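PDB 1T9F: protein 1d10 from Caenorhabditis elegans, which is of unknown function but is made with a signal peptide and folds, like its SDF2 relatives, as a beta-trefoil of MIR repeats. Local coordinates for residues Gly72-Leu77 / Gly114-Val119; His87-Thr92 / Glu101-Gly106; Ser141-Ser146 / Arg158-Thr163. All blocks are in the same frame, centred on the assembly; numbering follows the deposited sequence.

Contact 1 of 3, residues Gly72-Leu77 / Gly114-Val119; sequences GDKIRL and GDDWTV
Backbone hydrogen bonds join residues 72-77 and 114-119 as two antiparallel strands of the six-stranded beta-trefoil barrel. Ile75 and Trp117 form a hydrogen-bonded pair: Ile75 N reaches Trp117 O at 2.8 Å, and Trp117 N returns to Ile75 O at 2.8 Å, nearly along the C=O axis. The next rung is almost straight, Val119 N meeting Asp73 O at 3.0 Å with 176° at the hydrogen. Beyond it Gly72 N, in the loop leading into strand 74-79, still bonds Val119 O at 2.8 Å. Toward the other end the strands part, and a water bridges Leu77 N and Asp115 O.

Apolar packing lies on the face of Ile75 and Trp117. Ile75 holds CG1 in the crowded position between backbone N and carbonyl carbon (chi1 61°), and its CD1 touches Val119 CG2 at 3.7 Å, the two side chains crossing at about a right angle. Ile55 and Trp126 also press on Ile75, so an alanine here would probably loosen the packing of strand 74-79 against both its neighbours, 53-57 and 117-120, since the branch that reaches Val119 is gone.

Polar and charged side chains make the third group of contacts. On the opposite face, Lys74 CG lies against Thr118 OG1, and a water bridges Lys74 NZ at 2.5 Å and Asp116 OD2 at 2.7 Å. Arg76 runs alongside Asp116, and Arg76 CG lies 3.3 Å from Asp115 O, while Arg76 NE bonds Pro57 O and Arg76 NH1 bonds Ser111 OG; Asp116 OD1 accepts from Leu59 N. The Asp116 carboxylate thus lies near two cations without a direct salt bridge to either, a setting that would be expected to keep it ionised.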
ATOM      1  N   GLY A  72     -14.423   1.127   4.151  1.00 19.38           N
ATOM      2  CA  GLY A  72     -14.395   1.296   5.585  1.00 18.94           C
ATOM      3  C   GLY A  72     -13.779   0.084   6.264  1.00 21.24           C
ATOM      4  O   GLY A  72     -13.317   0.171   7.400  1.00 24.01           O
ATOM      5  N   ASP A  73     -13.779  -1.055   5.580  1.00 23.40           N
ATOM      6  CA  ASP A  73     -13.184  -2.262   6.149  1.00 27.21           C
ATOM      7  C   ASP A  73     -11.663  -2.191   6.087  1.00 24.19           C
ATOM      8  O   ASP A  73     -11.100  -1.497   5.241  1.00 19.26           O
ATOM      9  CB  ASP A  73     -13.664  -3.508   5.393  1.00 29.22           C
ATOM     10  CG  ASP A  73     -14.963  -4.068   5.950  1.00 37.68           C
ATOM     11  OD1 ASP A  73     -15.464  -5.060   5.383  1.00 46.45           O
ATOM     12  OD2 ASP A  73     -15.478  -3.523   6.953  1.00 36.00           O
ATOM     13  N   LYS A  74     -11.004  -2.897   7.000  1.00 19.99           N
ATOM     14  CA  LYS A  74      -9.551  -2.934   7.029  1.00 20.83           C
ATOM     15  C   LYS A  74      -9.067  -4.119   6.203  1.00 23.59           C
ATOM     16  O   LYS A  74      -9.772  -5.121   6.064  1.00 16.09           O
ATOM     17  CB  LYS A  74      -9.039  -3.065   8.470  1.00 21.63           C
ATOM     18  CG  LYS A  74      -9.201  -1.788   9.282  1.00 30.33           C
ATOM     19  CD  LYS A  74      -8.580  -1.888  10.658  1.00 34.71           C
ATOM     20  CE  LYS A  74      -9.380  -2.794  11.571  1.00 38.03           C
ATOM     21  NZ  LYS A  74      -8.860  -2.726  12.964  1.00 44.92           N
ATOM     22  N   ILE A  75      -7.881  -3.978   5.622  1.00 18.64           N
ATOM     23  CA  ILE A  75      -7.275  -5.047   4.841  1.00 17.58           C
ATOM     24  C   ILE A  75      -5.793  -5.043   5.141  1.00 14.82           C
ATOM     25  O   ILE A  75      -5.298  -4.187   5.867  1.00 16.80           O
ATOM     26  CB  ILE A  75      -7.420  -4.844   3.317  1.00 15.70           C
ATOM     27  CG1 ILE A  75      -6.724  -3.543   2.886  1.00 19.95           C
ATOM     28  CG2 ILE A  75      -8.879  -4.850   2.931  1.00 21.39           C
ATOM     29  CD1 ILE A  75      -6.666  -3.335   1.368  1.00 22.79           C
ATOM     30  N   ARG A  76      -5.102  -6.031   4.592  1.00 17.95           N
ATOM     31  CA  ARG A  76      -3.664  -6.141   4.700  1.00 15.08           C
ATOM     32  C   ARG A  76      -3.220  -6.329   3.253  1.00 13.78           C
ATOM     33  O   ARG A  76      -3.962  -6.888   2.443  1.00 17.71           O
ATOM     34  CB  ARG A  76      -3.266  -7.350   5.553  1.00 16.03           C
ATOM     35  CG  ARG A  76      -3.280  -7.080   7.062  1.00 17.90           C
ATOM     36  CD  ARG A  76      -2.825  -8.309   7.840  1.00 18.32           C
ATOM     37  NE  ARG A  76      -3.755  -9.411   7.636  1.00 18.88           N
ATOM     38  CZ  ARG A  76      -3.479 -10.691   7.865  1.00 23.43           C
ATOM     39  NH1 ARG A  76      -2.284 -11.047   8.314  1.00 19.98           N
ATOM     40  NH2 ARG A  76      -4.401 -11.618   7.624  1.00 14.71           N
ATOM     41  N   LEU A  77      -2.031  -5.845   2.916  1.00 15.59           N
ATOM     42  CA  LEU A  77      -1.536  -5.975   1.556  1.00 15.09           C
ATOM     43  C   LEU A  77      -0.215  -6.731   1.561  1.00 12.27           C
ATOM     44  O   LEU A  77       0.784  -6.263   2.108  1.00 13.79           O
ATOM     45  CB  LEU A  77      -1.348  -4.592   0.916  1.00 20.55           C
ATOM     46  CG  LEU A  77      -2.627  -3.846   0.515  1.00 25.97           C
ATOM     47  CD1 LEU A  77      -2.282  -2.443   0.012  1.00 23.11           C
ATOM     48  CD2 LEU A  77      -3.352  -4.636  -0.580  1.00 18.62           C
ATOM     49  N   GLY A 114      -0.126  -3.759  12.962  1.00 19.33           N
ATOM     50  CA  GLY A 114       0.557  -2.729  12.197  1.00 16.23           C
ATOM     51  C   GLY A 114       0.400  -2.900  10.691  1.00 17.50           C
ATOM     52  O   GLY A 114       0.743  -1.994   9.928  1.00 21.71           O
ATOM     53  N   ASP A 115      -0.110  -4.052  10.261  1.00 14.38           N
ATOM     54  CA  ASP A 115      -0.302  -4.333   8.840  1.00 14.69           C
ATOM     55  C   ASP A 115      -1.698  -3.946   8.338  1.00 22.75           C
ATOM     56  O   ASP A 115      -1.955  -4.011   7.133  1.00 17.00           O
ATOM     57  CB  ASP A 115      -0.089  -5.826   8.536  1.00 11.31           C
ATOM     58  CG  ASP A 115       1.337  -6.298   8.820  1.00 20.68           C
ATOM     59  OD1 ASP A 115       2.279  -5.498   8.661  1.00 20.93           O
ATOM     60  OD2 ASP A 115       1.508  -7.486   9.181  1.00 19.47           O
ATOM     61  N   ASP A 116      -2.587  -3.550   9.258  1.00 16.29           N
ATOM     62  CA  ASP A 116      -3.960  -3.186   8.902  1.00 15.04           C
ATOM     63  C   ASP A 116      -4.137  -1.785   8.311  1.00 11.53           C
ATOM     64  O   ASP A 116      -3.671  -0.796   8.873  1.00 18.19           O
ATOM     65  CB  ASP A 116      -4.893  -3.309  10.119  1.00 21.95           C
ATOM     66  CG  ASP A 116      -5.135  -4.752  10.549  1.00 30.84           C
ATOM     67  OD1 ASP A 116      -5.008  -5.677   9.712  1.00 24.55           O
ATOM     68  OD2 ASP A 116      -5.476  -4.957  11.738  1.00 28.43           O
ATOM     69  N   TRP A 117      -4.842  -1.717   7.185  1.00 16.58           N
ATOM     70  CA  TRP A 117      -5.125  -0.454   6.512  1.00 16.95           C
ATOM     71  C   TRP A 117      -6.623  -0.353   6.222  1.00 23.66           C
ATOM     72  O   TRP A 117      -7.227  -1.301   5.718  1.00 20.27           O
ATOM     73  CB  TRP A 117      -4.368  -0.353   5.185  1.00 17.98           C
ATOM     74  CG  TRP A 117      -2.878  -0.385   5.328  1.00 15.86           C
ATOM     75  CD1 TRP A 117      -2.097  -1.492   5.480  1.00 20.12           C
ATOM     76  CD2 TRP A 117      -1.989   0.739   5.341  1.00 17.06           C
ATOM     77  NE1 TRP A 117      -0.776  -1.131   5.582  1.00 15.44           N
ATOM     78  CE2 TRP A 117      -0.679   0.231   5.503  1.00 13.01           C
ATOM     79  CE3 TRP A 117      -2.169   2.121   5.232  1.00 20.42           C
ATOM     80  CZ2 TRP A 117       0.445   1.058   5.559  1.00 15.09           C
ATOM     81  CZ3 TRP A 117      -1.047   2.949   5.286  1.00 25.06           C
ATOM     82  CH2 TRP A 117       0.244   2.411   5.449  1.00 21.57           C
ATOM     83  N   THR A 118      -7.213   0.794   6.544  1.00 17.03           N
ATOM     84  CA  THR A 118      -8.631   1.010   6.298  1.00 15.09           C
ATOM     85  C   THR A 118      -8.797   1.492   4.871  1.00 14.33           C
ATOM     86  O   THR A 118      -8.117   2.426   4.444  1.00 21.35           O
ATOM     87  CB  THR A 118      -9.208   2.075   7.243  1.00 17.86           C
ATOM     88  OG1 THR A 118      -9.034   1.656   8.598  1.00 18.87           O
ATOM     89  CG2 THR A 118     -10.697   2.275   6.974  1.00 25.03           C
ATOM     90  N   VAL A 119      -9.682   0.850   4.124  1.00 14.76           N
ATOM     91  CA  VAL A 119      -9.909   1.251   2.746  1.00 17.24           C
ATOM     92  C   VAL A 119     -10.901   2.407   2.740  1.00 22.50           C
ATOM     93  O   VAL A 119     -12.018   2.285   3.244  1.00 19.89           O
ATOM     94  CB  VAL A 119     -10.474   0.104   1.899  1.00 15.87           C
ATOM     95  CG1 VAL A 119     -10.531   0.520   0.440  1.00 16.41           C
ATOM     96  CG2 VAL A 119      -9.597  -1.136   2.057  1.00 24.06           C
TER
HETATM   97  O   HOH W   1      -6.473  -3.129  13.515  1.00 36.59           O
HETATM   98  O   HOH W   2      -0.652  -5.073   5.090  1.00 16.57           O

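Contact 2 of 3, residues His87-Thr92 / Glu101-Gly106; sequences HSHHFT and EVSAFG
The beta hairpin of strands 85-89 and 100-105, part of the hairpin cap of the beta-trefoil, carries this contact. His87 and Ser103 form its antiparallel hydrogen-bonded pair, with His87 N to Ser103 O at 2.6 Å and Ser103 N to His87 O at 2.8 Å. On the same face the His87 ring and Phe105 lie side by side, pointing the same way. Phe105 CB stands over the imidazole face in a CH-pi contact, 4.0 Å from the ring centroid, and the two rings are inclined at 43°; His87 ND1 is bonded to Asp115. Ser88 OG, anti to its backbone N, donates to Glu101 O at 2.9 Å and is also bonded to Gln100. Past His89 the chain turns a corner, yet Glu101 N still finds Phe91 O at 2.9 Å. The His89 ring is sandwiched: His87 CD2 lies off-centre over one face and Phe91 CD1 over the centre of the other. This would hold the ring plane while His89 NE2 donates to Glu101 OE1 at 2.7 Å, approaching from above the carboxylate plane. The second oxygen of the same carboxylate takes a water, which donates to Glu101 OE2 at 2.4 Å and to Thr92 O.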
ATOM      1  N   HIS A  87       3.396  -2.195   5.805  1.00 17.70           N
ATOM      2  CA  HIS A  87       3.424  -1.919   7.235  1.00 24.95           C
ATOM      3  C   HIS A  87       3.740  -0.476   7.592  1.00 22.73           C
ATOM      4  O   HIS A  87       4.398   0.238   6.834  1.00 22.46           O
ATOM      5  CB  HIS A  87       4.498  -2.820   7.854  1.00 20.61           C
ATOM      6  CG  HIS A  87       4.479  -2.879   9.348  1.00 20.55           C
ATOM      7  ND1 HIS A  87       3.747  -3.819  10.044  1.00 22.75           N
ATOM      8  CD2 HIS A  87       5.161  -2.169  10.278  1.00 29.16           C
ATOM      9  CE1 HIS A  87       3.986  -3.689  11.338  1.00 23.47           C
ATOM     10  NE2 HIS A  87       4.841  -2.696  11.507  1.00 22.42           N
ATOM     11  N   SER A  88       3.245  -0.043   8.746  1.00 23.14           N
ATOM     12  CA  SER A  88       3.558   1.290   9.225  1.00 21.91           C
ATOM     13  C   SER A  88       3.730   1.260  10.733  1.00 27.58           C
ATOM     14  O   SER A  88       3.357   0.291  11.402  1.00 20.45           O
ATOM     15  CB  SER A  88       2.502   2.311   8.836  1.00 21.58           C
ATOM     16  OG  SER A  88       3.126   3.588   8.769  1.00 20.62           O
ATOM     17  N   HIS A  89       4.297   2.331  11.265  1.00 31.87           N
ATOM     18  CA  HIS A  89       4.588   2.399  12.684  1.00 33.03           C
ATOM     19  C   HIS A  89       5.160   3.763  13.027  1.00 33.58           C
ATOM     20  O   HIS A  89       5.217   4.649  12.175  1.00 29.61           O
ATOM     21  CB  HIS A  89       5.593   1.299  13.022  1.00 30.72           C
ATOM     22  CG  HIS A  89       6.611   1.068  11.947  1.00 28.32           C
ATOM     23  ND1 HIS A  89       7.396  -0.063  11.895  1.00 27.84           N
ATOM     24  CD2 HIS A  89       6.972   1.824  10.882  1.00 29.18           C
ATOM     25  CE1 HIS A  89       8.195   0.006  10.845  1.00 32.72           C
ATOM     26  NE2 HIS A  89       7.957   1.141  10.213  1.00 22.60           N
ATOM     27  N   HIS A  90       5.590   3.922  14.275  1.00 39.24           N
ATOM     28  CA  HIS A  90       6.134   5.190  14.731  1.00 43.99           C
ATOM     29  C   HIS A  90       7.612   5.440  14.449  1.00 41.96           C
ATOM     30  O   HIS A  90       8.386   5.715  15.363  1.00 44.14           O
ATOM     31  CB  HIS A  90       5.868   5.371  16.228  1.00 49.87           C
ATOM     32  CG  HIS A  90       4.475   5.818  16.542  1.00 61.18           C
ATOM     33  ND1 HIS A  90       3.898   6.921  15.951  1.00 65.80           N
ATOM     34  CD2 HIS A  90       3.551   5.325  17.402  1.00 68.17           C
ATOM     35  CE1 HIS A  90       2.680   7.089  16.432  1.00 66.87           C
ATOM     36  NE2 HIS A  90       2.445   6.136  17.315  1.00 68.33           N
ATOM     37  N   PHE A  91       8.003   5.333  13.187  1.00 36.73           N
ATOM     38  CA  PHE A  91       9.376   5.614  12.801  1.00 38.47           C
ATOM     39  C   PHE A  91       9.289   6.748  11.791  1.00 34.69           C
ATOM     40  O   PHE A  91       8.247   6.955  11.172  1.00 39.03           O
ATOM     41  CB  PHE A  91      10.053   4.387  12.174  1.00 37.20           C
ATOM     42  CG  PHE A  91      10.330   3.274  13.151  1.00 36.66           C
ATOM     43  CD1 PHE A  91       9.387   2.280  13.382  1.00 38.68           C
ATOM     44  CD2 PHE A  91      11.534   3.227  13.846  1.00 40.00           C
ATOM     45  CE1 PHE A  91       9.639   1.249  14.296  1.00 49.27           C
ATOM     46  CE2 PHE A  91      11.798   2.205  14.760  1.00 42.84           C
ATOM     47  CZ  PHE A  91      10.848   1.212  14.986  1.00 47.93           C
ATOM     48  N   THR A  92      10.375   7.491  11.627  1.00 40.91           N
ATOM     49  CA  THR A  92      10.380   8.613  10.699  1.00 38.98           C
ATOM     50  C   THR A  92      10.718   8.149   9.283  1.00 38.77           C
ATOM     51  O   THR A  92      11.552   7.260   9.097  1.00 40.14           O
ATOM     52  CB  THR A  92      11.393   9.683  11.153  1.00 41.08           C
ATOM     53  OG1 THR A  92      11.133  10.915  10.469  1.00 52.27           O
ATOM     54  CG2 THR A  92      12.814   9.232  10.851  1.00 43.62           C
ATOM     55  N   GLU A 101       7.269   6.496   8.444  1.00 27.21           N
ATOM     56  CA  GLU A 101       7.828   5.469   7.571  1.00 31.98           C
ATOM     57  C   GLU A 101       6.794   4.421   7.179  1.00 33.12           C
ATOM     58  O   GLU A 101       5.916   4.066   7.968  1.00 27.43           O
ATOM     59  CB  GLU A 101       8.992   4.759   8.273  1.00 26.34           C
ATOM     60  CG  GLU A 101       9.797   3.809   7.394  1.00 26.41           C
ATOM     61  CD  GLU A 101      10.630   2.817   8.206  1.00 37.34           C
ATOM     62  OE1 GLU A 101      10.088   1.764   8.610  1.00 34.01           O
ATOM     63  OE2 GLU A 101      11.824   3.091   8.450  1.00 34.00           O
ATOM     64  N   VAL A 102       6.907   3.935   5.947  1.00 28.68           N
ATOM     65  CA  VAL A 102       6.029   2.888   5.448  1.00 18.26           C
ATOM     66  C   VAL A 102       6.980   1.800   4.966  1.00 15.73           C
ATOM     67  O   VAL A 102       7.875   2.062   4.177  1.00 22.39           O
ATOM     68  CB  VAL A 102       5.139   3.389   4.294  1.00 22.34           C
ATOM     69  CG1 VAL A 102       4.425   2.212   3.643  1.00 16.48           C
ATOM     70  CG2 VAL A 102       4.108   4.376   4.835  1.00 26.65           C
ATOM     71  N   SER A 103       6.791   0.580   5.445  1.00 17.73           N
ATOM     72  CA  SER A 103       7.689  -0.508   5.078  1.00 16.30           C
ATOM     73  C   SER A 103       6.952  -1.768   4.671  1.00 19.39           C
ATOM     74  O   SER A 103       5.723  -1.819   4.704  1.00 18.32           O
ATOM     75  CB  SER A 103       8.601  -0.816   6.268  1.00 19.03           C
ATOM     76  OG  SER A 103       7.820  -1.190   7.400  1.00 21.56           O
ATOM     77  N   ALA A 104       7.719  -2.776   4.265  1.00 16.70           N
ATOM     78  CA  ALA A 104       7.184  -4.081   3.893  1.00 16.07           C
ATOM     79  C   ALA A 104       7.722  -4.950   5.031  1.00 26.23           C
ATOM     80  O   ALA A 104       8.932  -5.163   5.141  1.00 20.74           O
ATOM     81  CB  ALA A 104       7.747  -4.530   2.563  1.00 20.94           C
ATOM     82  N   PHE A 105       6.824  -5.432   5.882  1.00 21.78           N
ATOM     83  CA  PHE A 105       7.235  -6.197   7.047  1.00 27.82           C
ATOM     84  C   PHE A 105       6.750  -7.634   7.200  1.00 21.84           C
ATOM     85  O   PHE A 105       5.758  -8.056   6.604  1.00 23.70           O
ATOM     86  CB  PHE A 105       6.868  -5.385   8.307  1.00 33.17           C
ATOM     87  CG  PHE A 105       6.855  -6.194   9.582  1.00 46.24           C
ATOM     88  CD1 PHE A 105       5.681  -6.809  10.023  1.00 50.24           C
ATOM     89  CD2 PHE A 105       8.018  -6.364  10.324  1.00 44.44           C
ATOM     90  CE1 PHE A 105       5.670  -7.583  11.188  1.00 55.94           C
ATOM     91  CE2 PHE A 105       8.020  -7.135  11.486  1.00 50.06           C
ATOM     92  CZ  PHE A 105       6.843  -7.746  11.919  1.00 50.60           C
ATOM     93  N   GLY A 106       7.506  -8.384   8.002  1.00 28.18           N
ATOM     94  CA  GLY A 106       7.177  -9.760   8.325  1.00 18.74           C
ATOM     95  C   GLY A 106       6.742 -10.761   7.279  1.00 19.21           C
ATOM     96  O   GLY A 106       7.414 -10.958   6.267  1.00 25.00           O
TER
HETATM   97  O   HOH W   3      12.780   5.173   7.585  1.00 31.60           O

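Contact 3 of 3, residues Ser141-Ser146 / Arg158-Thr163; sequences SYLSLS and REVVGT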
ATOM      1  N   SER A 141      -2.294   7.355   9.783  1.00 28.60           N
ATOM      2  CA  SER A 141      -1.592   8.001   8.680  1.00 23.42           C
ATOM      3  C   SER A 141      -2.064   7.469   7.341  1.00 28.84           C
ATOM      4  O   SER A 141      -2.363   6.280   7.202  1.00 23.36           O
ATOM      5  CB  SER A 141      -0.083   7.784   8.805  1.00 32.10           C
ATOM      6  OG  SER A 141       0.374   8.166  10.090  1.00 31.58           O
ATOM      7  N   TYR A 142      -2.128   8.360   6.358  1.00 23.65           N
ATOM      8  CA  TYR A 142      -2.555   8.001   5.021  1.00 17.93           C
ATOM      9  C   TYR A 142      -1.352   7.553   4.197  1.00 23.69           C
ATOM     10  O   TYR A 142      -0.265   8.130   4.299  1.00 21.29           O
ATOM     11  CB  TYR A 142      -3.208   9.202   4.349  1.00 21.44           C
ATOM     12  CG  TYR A 142      -4.512   9.629   4.983  1.00 30.77           C
ATOM     13  CD1 TYR A 142      -5.708   9.000   4.650  1.00 21.42           C
ATOM     14  CD2 TYR A 142      -4.551  10.667   5.919  1.00 32.94           C
ATOM     15  CE1 TYR A 142      -6.914   9.392   5.228  1.00 23.20           C
ATOM     16  CE2 TYR A 142      -5.755  11.067   6.506  1.00 31.54           C
ATOM     17  CZ  TYR A 142      -6.932  10.424   6.154  1.00 28.73           C
ATOM     18  OH  TYR A 142      -8.131  10.802   6.733  1.00 35.08           O
ATOM     19  N   LEU A 143      -1.540   6.514   3.395  1.00 19.19           N
ATOM     20  CA  LEU A 143      -0.461   6.029   2.539  1.00 18.10           C
ATOM     21  C   LEU A 143      -0.325   7.123   1.485  1.00 13.12           C
ATOM     22  O   LEU A 143      -1.296   7.429   0.795  1.00 15.98           O
ATOM     23  CB  LEU A 143      -0.867   4.706   1.878  1.00 10.84           C
ATOM     24  CG  LEU A 143       0.139   4.084   0.908  1.00 11.79           C
ATOM     25  CD1 LEU A 143       1.362   3.616   1.675  1.00 13.94           C
ATOM     26  CD2 LEU A 143      -0.519   2.917   0.185  1.00 13.26           C
ATOM     27  N   SER A 144       0.858   7.720   1.364  1.00 17.70           N
ATOM     28  CA  SER A 144       1.032   8.805   0.399  1.00 19.54           C
ATOM     29  C   SER A 144       2.431   8.908  -0.177  1.00 18.67           C
ATOM     30  O   SER A 144       3.404   8.485   0.447  1.00 20.90           O
ATOM     31  CB  SER A 144       0.715  10.157   1.056  1.00 20.70           C
ATOM     32  OG  SER A 144      -0.507  10.139   1.770  1.00 24.20           O
ATOM     33  N   LEU A 145       2.522   9.469  -1.377  1.00 21.67           N
ATOM     34  CA  LEU A 145       3.820   9.701  -1.988  1.00 19.45           C
ATOM     35  C   LEU A 145       4.240  11.032  -1.360  1.00 24.69           C
ATOM     36  O   LEU A 145       3.466  11.998  -1.363  1.00 29.08           O
ATOM     37  CB  LEU A 145       3.697   9.849  -3.507  1.00 20.89           C
ATOM     38  CG  LEU A 145       3.260   8.601  -4.281  1.00 22.75           C
ATOM     39  CD1 LEU A 145       3.384   8.855  -5.781  1.00 18.25           C
ATOM     40  CD2 LEU A 145       4.133   7.422  -3.874  1.00 24.82           C
ATOM     41  N   SER A 146       5.437  11.071  -0.792  1.00 23.87           N
ATOM     42  CA  SER A 146       5.945  12.281  -0.151  1.00 28.68           C
ATOM     43  C   SER A 146       6.278  13.344  -1.183  1.00 32.54           C
ATOM     44  O   SER A 146       6.322  14.531  -0.870  1.00 33.83           O
ATOM     45  CB  SER A 146       7.208  11.966   0.645  1.00 22.88           C
ATOM     46  OG  SER A 146       8.272  11.670  -0.236  1.00 23.79           O
ATOM     47  N   ARG A 158       9.876   6.767  -6.285  1.00 20.95           N
ATOM     48  CA  ARG A 158       9.265   7.720  -5.360  1.00 23.16           C
ATOM     49  C   ARG A 158       9.152   7.232  -3.919  1.00 22.67           C
ATOM     50  O   ARG A 158       8.877   6.056  -3.667  1.00 19.49           O
ATOM     51  CB  ARG A 158       7.879   8.133  -5.864  1.00 25.76           C
ATOM     52  CG  ARG A 158       7.881   8.908  -7.181  1.00 22.12           C
ATOM     53  CD  ARG A 158       8.091   7.995  -8.375  1.00 24.32           C
ATOM     54  NE  ARG A 158       7.629   8.599  -9.624  1.00 28.43           N
ATOM     55  CZ  ARG A 158       8.328   9.462 -10.355  1.00 40.37           C
ATOM     56  NH1 ARG A 158       9.541   9.835  -9.972  1.00 41.82           N
ATOM     57  NH2 ARG A 158       7.810   9.954 -11.476  1.00 39.87           N
ATOM     58  N   GLU A 159       9.369   8.149  -2.975  1.00 17.81           N
ATOM     59  CA  GLU A 159       9.274   7.815  -1.559  1.00 24.64           C
ATOM     60  C   GLU A 159       7.805   7.680  -1.168  1.00 19.11           C
ATOM     61  O   GLU A 159       6.980   8.529  -1.511  1.00 21.73           O
ATOM     62  CB  GLU A 159       9.931   8.901  -0.690  1.00 28.23           C
ATOM     63  CG  GLU A 159       9.750   8.675   0.813  1.00 28.48           C
ATOM     64  CD  GLU A 159      10.203   9.861   1.664  1.00 37.76           C
ATOM     65  OE1 GLU A 159       9.998  11.016   1.236  1.00 25.51           O
ATOM     66  OE2 GLU A 159      10.748   9.633   2.766  1.00 29.77           O
ATOM     67  N   VAL A 160       7.495   6.594  -0.470  1.00 22.11           N
ATOM     68  CA  VAL A 160       6.151   6.313   0.012  1.00 16.88           C
ATOM     69  C   VAL A 160       6.195   6.500   1.533  1.00 16.94           C
ATOM     70  O   VAL A 160       7.078   5.956   2.212  1.00 21.65           O
ATOM     71  CB  VAL A 160       5.735   4.862  -0.308  1.00 20.80           C
ATOM     72  CG1 VAL A 160       4.398   4.546   0.357  1.00 19.35           C
ATOM     73  CG2 VAL A 160       5.631   4.658  -1.818  1.00 14.44           C
ATOM     74  N   VAL A 161       5.257   7.267   2.071  1.00 19.97           N
ATOM     75  CA  VAL A 161       5.243   7.520   3.506  1.00 24.10           C
ATOM     76  C   VAL A 161       3.835   7.623   4.076  1.00 26.36           C
ATOM     77  O   VAL A 161       2.843   7.498   3.358  1.00 21.67           O
ATOM     78  CB  VAL A 161       5.965   8.839   3.856  1.00 23.18           C
ATOM     79  CG1 VAL A 161       7.374   8.848   3.278  1.00 25.66           C
ATOM     80  CG2 VAL A 161       5.160  10.017   3.334  1.00 23.75           C
ATOM     81  N   GLY A 162       3.774   7.870   5.382  1.00 26.58           N
ATOM     82  CA  GLY A 162       2.504   8.008   6.065  1.00 26.55           C
ATOM     83  C   GLY A 162       2.335   9.460   6.466  1.00 24.92           C
ATOM     84  O   GLY A 162       3.136   9.994   7.230  1.00 29.10           O
ATOM     85  N   THR A 163       1.307  10.107   5.936  1.00 24.48           N
ATOM     86  CA  THR A 163       1.067  11.503   6.252  1.00 30.93           C
ATOM     87  C   THR A 163      -0.090  11.656   7.229  1.00 31.83           C
ATOM     88  O   THR A 163      -1.079  10.926   7.150  1.00 32.83           O
ATOM     89  CB  THR A 163       0.759  12.301   4.974  1.00 30.72           C
ATOM     90  OG1 THR A 163      -0.380  11.733   4.318  1.00 27.58           O
ATOM     91  CG2 THR A 163       1.954  12.259   4.027  1.00 25.39           C
TER
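The Tyr142 ring meets the neighbouring strand with its edge: Thr163 O lies near the ring plane, 3.7 Å from Tyr142 CD2, while Arg135 and Ile120 of the barrel also touch the side chain. At the far end the flat group is the Glu159 carboxylate. Its OE1 turns the anti lone pair to Ser146 OG in a very short bond of 2.4 Å and also takes Ser96 OG; Leu95 N is bound to OE2. Ser146 OG sits in the crowded position between its backbone N and carbonyl carbon, and there it is also bonded to Gln148 N.

Between these ends the backbones pair antiparallel. Tyr142 N reaches Thr163 O at 2.9 Å, and Ser144 and Val161 exchange bonds, the straighter being Val161 N to Ser144 O at 2.7 Å and 176°. Ser146 N extends the series to Glu159 O at 3.1 Å. Leu143, Leu145 and Val160 share one face. Val160 splits its two methyls between the leucines: CG1 is pressed tightly against Leu143 CD1 at 3.4 Å, and CG2 meets Leu145 CD2 at 3.8 Å. Opposite Leu143 stands Gly162, where a beta carbon would crowd Ser141 CB.

On the other face Ser144 OG and Thr163 OG1 stand 3.0 Å apart, the first also bonded to Ser170 OG and the second to Ser165 O, so these buried hydroxyls have further partners. With its leucine-valine face turned toward Leu134, Trp117 and Val40, this antiparallel pair belongs to the sheet that caps the barrel in the beta-trefoil fold of MIR domains.

Strands 74-79, 85-89, 100-105 and 117-120 follow one another within a single MIR range. Contact 1 pairs the first with the last in the barrel, and contact 2 pairs the two between them as a cap hairpin, centres about 14 Å apart. Contact 3 comes later, in the next MIR range, its centre about 15 Å from that of contact 1 and about 11 Å from that of contact 2. Contacts 2 and 3 share a sheet through neighbouring strands 100-105 and 158-163, where Val102 packs on Val160 and Val161. The Asp115-His87 bond joins contacts 1 and 2, and Trp117 reaches Leu143. The two apolar junctions are consistent with barrel and cap packing together across two MIR ranges.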